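Local coordinates for probable chemoreceptor (Methyl-accepting chemotaxis) transmembrane protein (Rhizobium meliloti, PDB 6D8V), which serves as a chemotaxis receptor whose sensory domain binds 1,1-dimethyl-prolinium and, probably, other quaternary ammonium compounds, at residues 2-7 with 244-249; 16-21 with 182-187. All coordinates share one frame; numbering follows the deposited sequence.

Contact 1: residues 2-7 with 244-249; sequences RVETLV and PFDRVV
E4 and V7, one turn apart on the long N-terminal helix 2-45, meet D246 on strand 243-254, where the start of this helix lies over the four-stranded antiparallel sheet of what is probably the second Cache (PDC) module of a double-Cache sensor. The CA atoms of V7 and D246 are 8.2 Å apart.

The polar part is a meeting of two carboxylates. E4 is bent at chi2 (-71°), which carries its end across to D246; E4 OE1 comes 3.2 Å from D246 OD1, and E4 OE2 lies 3.3 Å from D246 OD2. The two planes are turned 65° apart, and no bond is assigned between them. R269 and the backbone N of N236 probably offset the repulsion: D246 OD1 takes a salt bridge from R269 and a hydrogen bond from N236 N, while E4 OE2 has a long, weak ion pair to R269 NE. With E235 also near E4 OE1, this cluster of acids may raise the pKa of one of them. An alanine in place of E4 would probably leave R269 without this second, weaker carboxylate and open a gap beside D246.

The non-polar side is slight across the two segments. V248, two residues on along the strand, points the same way and packs on F8 and A11 of the helix, and on M233. V7 touches M233 and V267 of the flanking strands; its CG1, anti to the backbone N (chi1 177°), comes crosswise to D246, a van der Waals contact of a methyl with an oxygen, 3.9 Å from D246 OD2.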
loop_
_atom_site.group_PDB
_atom_site.type_symbol
_atom_site.label_atom_id
_atom_site.label_comp_id
_atom_site.label_asym_id
_atom_site.label_seq_id
_atom_site.Cartn_x
_atom_site.Cartn_y
_atom_site.Cartn_z
ATOM N N ARG A 2 -11.200 -17.529 -31.556
ATOM C CA ARG A 2 -9.751 -17.450 -31.705
ATOM C C ARG A 2 -9.243 -16.017 -31.602
ATOM O O ARG A 2 -8.065 -15.813 -31.294
ATOM C CB ARG A 2 -9.307 -18.081 -33.032
ATOM C CG ARG A 2 -9.234 -17.123 -34.210
ATOM C CD ARG A 2 -10.613 -16.819 -34.767
ATOM N NE ARG A 2 -10.537 -16.153 -36.063
ATOM C CZ ARG A 2 -11.597 -15.810 -36.786
ATOM N NH1 ARG A 2 -11.441 -15.208 -37.957
ATOM N NH2 ARG A 2 -12.819 -16.072 -36.337
ATOM N N VAL A 3 -10.105 -15.028 -31.844
ATOM C CA VAL A 3 -9.732 -13.640 -31.603
ATOM C C VAL A 3 -9.761 -13.333 -30.111
ATOM O O VAL A 3 -8.767 -12.875 -29.534
ATOM C CB VAL A 3 -10.662 -12.699 -32.388
ATOM C CG1 VAL A 3 -10.111 -11.278 -32.376
ATOM C CG2 VAL A 3 -10.858 -13.207 -33.811
ATOM N N GLU A 4 -10.897 -13.593 -29.460
ATOM C CA GLU A 4 -11.002 -13.326 -28.030
ATOM C C GLU A 4 -9.997 -14.137 -27.227
ATOM O O GLU A 4 -9.478 -13.646 -26.218
ATOM C CB GLU A 4 -12.425 -13.603 -27.551
ATOM C CG GLU A 4 -13.451 -12.632 -28.124
ATOM C CD GLU A 4 -13.324 -11.232 -27.540
ATOM O OE1 GLU A 4 -13.607 -11.069 -26.333
ATOM O OE2 GLU A 4 -12.934 -10.302 -28.282
ATOM N N THR A 5 -9.703 -15.368 -27.650
ATOM C CA THR A 5 -8.706 -16.158 -26.934
ATOM C C THR A 5 -7.330 -15.504 -27.020
ATOM O O THR A 5 -6.627 -15.390 -26.010
ATOM C CB THR A 5 -8.667 -17.580 -27.487
ATOM O OG1 THR A 5 -8.357 -18.490 -26.427
ATOM N N LEU A 6 -6.942 -15.048 -28.215
ATOM C CA LEU A 6 -5.655 -14.376 -28.381
ATOM C C LEU A 6 -5.586 -13.089 -27.565
ATOM O O LEU A 6 -4.539 -12.765 -26.992
ATOM C CB LEU A 6 -5.411 -14.087 -29.863
ATOM C CG LEU A 6 -4.300 -13.099 -30.210
ATOM C CD1 LEU A 6 -3.075 -13.361 -29.359
ATOM C CD2 LEU A 6 -3.955 -13.202 -31.684
ATOM N N VAL A 7 -6.682 -12.333 -27.509
ATOM C CA VAL A 7 -6.703 -11.152 -26.651
ATOM C C VAL A 7 -6.512 -11.563 -25.200
ATOM O O VAL A 7 -5.729 -10.952 -24.460
ATOM C CB VAL A 7 -8.010 -10.357 -26.854
ATOM C CG1 VAL A 7 -8.070 -9.176 -25.904
ATOM C CG2 VAL A 7 -8.121 -9.883 -28.295
ATOM N N PRO A 244 -14.981 0.033 -28.083
ATOM C CA PRO A 244 -15.277 -0.860 -26.977
ATOM C C PRO A 244 -14.148 -1.817 -26.864
ATOM O O PRO A 244 -13.354 -1.958 -27.764
ATOM C CB PRO A 244 -16.568 -1.532 -27.403
ATOM C CG PRO A 244 -16.677 -1.333 -28.870
ATOM C CD PRO A 244 -15.389 -0.763 -29.327
ATOM N N PHE A 245 -14.035 -2.426 -25.711
ATOM C CA PHE A 245 -12.864 -3.190 -25.411
ATOM C C PHE A 245 -13.176 -4.277 -24.460
ATOM O O PHE A 245 -14.288 -4.421 -24.003
ATOM C CB PHE A 245 -11.766 -2.314 -24.851
ATOM C CG PHE A 245 -12.164 -1.522 -23.659
ATOM C CD1 PHE A 245 -11.605 -0.316 -23.438
ATOM C CD2 PHE A 245 -13.067 -1.992 -22.766
ATOM C CE1 PHE A 245 -11.968 0.414 -22.349
ATOM C CE2 PHE A 245 -13.421 -1.293 -21.677
ATOM C CZ PHE A 245 -12.884 -0.088 -21.468
ATOM N N ASP A 246 -12.156 -5.055 -24.192
ATOM C CA ASP A 246 -12.271 -6.157 -23.250
ATOM C C ASP A 246 -11.503 -5.826 -21.976
ATOM O O ASP A 246 -10.459 -5.168 -22.013
ATOM C CB ASP A 246 -11.721 -7.454 -23.854
ATOM C CG ASP A 246 -12.474 -7.895 -25.093
ATOM O OD1 ASP A 246 -13.702 -8.111 -25.002
ATOM O OD2 ASP A 246 -11.835 -8.028 -26.158
ATOM N N ARG A 247 -12.015 -6.301 -20.844
ATOM C CA ARG A 247 -11.366 -6.118 -19.549
ATOM C C ARG A 247 -10.911 -7.481 -19.056
ATOM O O ARG A 247 -11.741 -8.350 -18.779
ATOM C CB ARG A 247 -12.308 -5.462 -18.542
ATOM C CG ARG A 247 -11.678 -5.194 -17.184
ATOM C CD ARG A 247 -11.400 -3.715 -16.961
ATOM N NE ARG A 247 -12.610 -2.970 -16.601
ATOM C CZ ARG A 247 -12.748 -1.657 -16.734
ATOM N NH1 ARG A 247 -11.755 -0.932 -17.229
ATOM N NH2 ARG A 247 -13.881 -1.074 -16.382
ATOM N N VAL A 248 -9.600 -7.675 -18.957
ATOM C CA VAL A 248 -9.035 -8.887 -18.380
ATOM C C VAL A 248 -8.610 -8.584 -16.951
ATOM O O VAL A 248 -7.910 -7.594 -16.698
ATOM C CB VAL A 248 -7.847 -9.408 -19.207
ATOM C CG1 VAL A 248 -7.173 -10.546 -18.478
ATOM C CG2 VAL A 248 -8.314 -9.868 -20.568
ATOM N N VAL A 249 -9.028 -9.433 -16.018
ATOM C CA VAL A 249 -8.675 -9.293 -14.612
ATOM C C VAL A 249 -7.689 -10.394 -14.253
ATOM O O VAL A 249 -7.864 -11.553 -14.646
ATOM C CB VAL A 249 -9.928 -9.335 -13.714
ATOM C CG1 VAL A 249 -11.037 -8.515 -14.337
ATOM C CG2 VAL A 249 -10.385 -10.753 -13.518
#

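Contact 2: residues 16-21 with 182-187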
loop_
_atom_site.group_PDB
_atom_site.type_symbol
_atom_site.label_atom_id
_atom_site.label_comp_id
_atom_site.label_asym_id
_atom_site.label_seq_id
_atom_site.Cartn_x
_atom_site.Cartn_y
_atom_site.Cartn_z
ATOM N N ARG A 16 0.841 -10.827 -16.283
ATOM C CA ARG A 16 1.875 -11.578 -15.579
ATOM C C ARG A 16 3.131 -10.732 -15.400
ATOM O O ARG A 16 3.727 -10.712 -14.317
ATOM C CB ARG A 16 2.174 -12.882 -16.327
ATOM C CG ARG A 16 3.310 -13.732 -15.749
ATOM C CD ARG A 16 3.057 -15.231 -15.941
ATOM N NE ARG A 16 2.493 -15.552 -17.251
ATOM C CZ ARG A 16 1.246 -15.980 -17.455
ATOM N NH1 ARG A 16 0.418 -16.159 -16.432
ATOM N NH2 ARG A 16 0.826 -16.244 -18.689
ATOM N N ALA A 17 3.531 -9.998 -16.442
ATOM C CA ALA A 17 4.666 -9.085 -16.324
ATOM C C ALA A 17 4.401 -7.972 -15.311
ATOM O O ALA A 17 5.280 -7.639 -14.507
ATOM C CB ALA A 17 4.997 -8.488 -17.688
ATOM N N ILE A 18 3.205 -7.368 -15.346
ATOM C CA ILE A 18 2.893 -6.259 -14.446
ATOM C C ILE A 18 2.850 -6.737 -13.009
ATOM O O ILE A 18 3.304 -6.038 -12.093
ATOM C CB ILE A 18 1.556 -5.600 -14.837
ATOM C CG1 ILE A 18 1.624 -4.971 -16.244
ATOM C CG2 ILE A 18 1.107 -4.602 -13.753
ATOM C CD1 ILE A 18 2.804 -4.041 -16.454
ATOM N N ALA A 19 2.291 -7.933 -12.787
ATOM C CA ALA A 19 2.104 -8.432 -11.431
ATOM C C ALA A 19 3.438 -8.712 -10.751
ATOM O O ALA A 19 3.606 -8.432 -9.559
ATOM C CB ALA A 19 1.230 -9.689 -11.452
ATOM N N SER A 20 4.404 -9.270 -11.482
ATOM C CA SER A 20 5.679 -9.570 -10.834
ATOM C C SER A 20 6.438 -8.293 -10.494
ATOM O O SER A 20 7.202 -8.264 -9.522
ATOM C CB SER A 20 6.531 -10.480 -11.711
ATOM O OG SER A 20 7.162 -9.742 -12.729
ATOM N N ASP A 21 6.235 -7.229 -11.274
ATOM C CA ASP A 21 6.838 -5.948 -10.936
ATOM C C ASP A 21 6.195 -5.345 -9.694
ATOM O O ASP A 21 6.904 -4.939 -8.766
ATOM C CB ASP A 21 6.742 -4.992 -12.120
ATOM C CG ASP A 21 7.586 -3.756 -11.929
ATOM O OD1 ASP A 21 7.281 -2.961 -11.017
ATOM O OD2 ASP A 21 8.574 -3.592 -12.673
ATOM N N SER A 182 2.654 2.992 -15.753
ATOM C CA SER A 182 3.100 3.619 -16.985
ATOM C C SER A 182 4.598 3.490 -17.212
ATOM O O SER A 182 5.050 3.690 -18.343
ATOM C CB SER A 182 2.707 5.099 -17.000
ATOM O OG SER A 182 1.367 5.250 -17.456
ATOM N N ALA A 183 5.392 3.244 -16.202
ATOM C CA ALA A 183 6.792 2.944 -16.452
ATOM C C ALA A 183 7.011 1.612 -17.155
ATOM O O ALA A 183 7.894 1.473 -17.963
ATOM C CB ALA A 183 7.611 3.045 -15.203
ATOM N N VAL A 184 6.170 0.637 -16.857
ATOM C CA VAL A 184 6.136 -0.607 -17.585
ATOM C C VAL A 184 4.827 -0.577 -18.373
ATOM O O VAL A 184 3.751 -0.574 -17.823
ATOM C CB VAL A 184 6.266 -1.797 -16.619
ATOM C CG1 VAL A 184 7.218 -1.474 -15.493
ATOM C CG2 VAL A 184 4.959 -2.170 -16.005
ATOM N N LYS A 185 4.920 -0.527 -19.681
ATOM C CA LYS A 185 3.937 0.154 -20.481
ATOM C C LYS A 185 2.602 -0.502 -20.666
ATOM O O LYS A 185 2.443 -1.648 -20.416
ATOM C CB LYS A 185 4.562 0.553 -21.790
ATOM C CG LYS A 185 3.645 1.271 -22.734
ATOM C CD LYS A 185 3.718 0.656 -24.116
ATOM C CE LYS A 185 3.461 1.719 -25.147
ATOM N NZ LYS A 185 2.788 1.113 -26.323
ATOM N N PRO A 186 1.572 0.353 -21.064
ATOM C CA PRO A 186 0.315 -0.314 -21.418
ATOM C C PRO A 186 0.185 -0.759 -22.881
ATOM O O PRO A 186 1.043 -0.435 -23.667
ATOM C CB PRO A 186 -0.681 0.759 -21.175
ATOM C CG PRO A 186 -0.062 1.891 -21.852
ATOM C CD PRO A 186 1.289 1.865 -21.234
ATOM N N PHE A 187 -0.921 -1.403 -23.250
ATOM C CA PHE A 187 -1.028 -2.314 -24.399
ATOM C C PHE A 187 -0.821 -1.628 -25.764
ATOM O O PHE A 187 -0.751 -2.255 -26.826
ATOM C CB PHE A 187 -2.326 -3.104 -24.331
ATOM C CG PHE A 187 -2.434 -4.223 -25.330
ATOM C CD1 PHE A 187 -2.225 -5.537 -24.952
ATOM C CD2 PHE A 187 -2.801 -3.994 -26.621
ATOM C CE1 PHE A 187 -2.345 -6.589 -25.850
ATOM C CE2 PHE A 187 -2.917 -5.037 -27.531
ATOM C CZ PHE A 187 -2.701 -6.334 -27.145
#
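V184 faces helix 2-45 between I18 and D21, with CG1 on the D21 side; the two helix residues lie three apart and therefore on neighbouring turns of one helix face. The CA atoms of I18 and V184 stand 7.2 Å from each other.

I18 starts out across the line to its partner and then turns in. Its CG1 sits beside the backbone N, opposite the carbonyl carbon (chi1 -63°), and a further turn at chi2 (-51°) directs CD1 toward V184. The two side chains slant across one another as apolar neighbours. The model places I18 CD1 and V184 CG2 closer than carbons can sit, so the positions of both methyls, and the exact fit of the pair, are doubtful. I18 also touches V263 of strand 259-268, which ties it to the four-stranded sheet.

D21 comes to V184 from the next turn, with its CG anti to the backbone N (chi1 -169°). Here too the side chains meet at a slant: D21 OD2 rests 3.8 Å from V184 CG1, a van der Waals contact between an oxygen and a methyl. The other oxygen, D21 OD1, has a long, weak ion pair with R180 of helix 174-183, so the carboxylate lies between V184 and that helix.

V184 is the first residue to leave helical geometry after helix 174-183, and K185 already points its CB away from helix 2-45. The chain here passes from the ligand-binding module, whose strand 163-173 carries the pocket residue D171, to strand 191-195 of the second sheet. Packing of this inter-module connection against helix 2-45 is consistent with a double-Cache sensory domain, in which a long N-terminal helix runs along both modules.

How the contacts relate
From the N terminus, helix 2-45 supplies the first half of both contacts: residues 2-7 for contact 1, then residues 16-21, about four turns on, for contact 2. The chain next builds the ligand-binding module with its larger sheet, and contact 2 closes that loop at 182-187, just after helix 174-183. It then forms the four-stranded sheet, whose strand 243-254 returns to the start of the helix and closes contact 1. The smaller loop thus lies wholly within the larger one. The centres lie about 17 Å apart and the nearest atoms about 6 Å. Together the contacts join one helix to the second sheet and to the connection between modules.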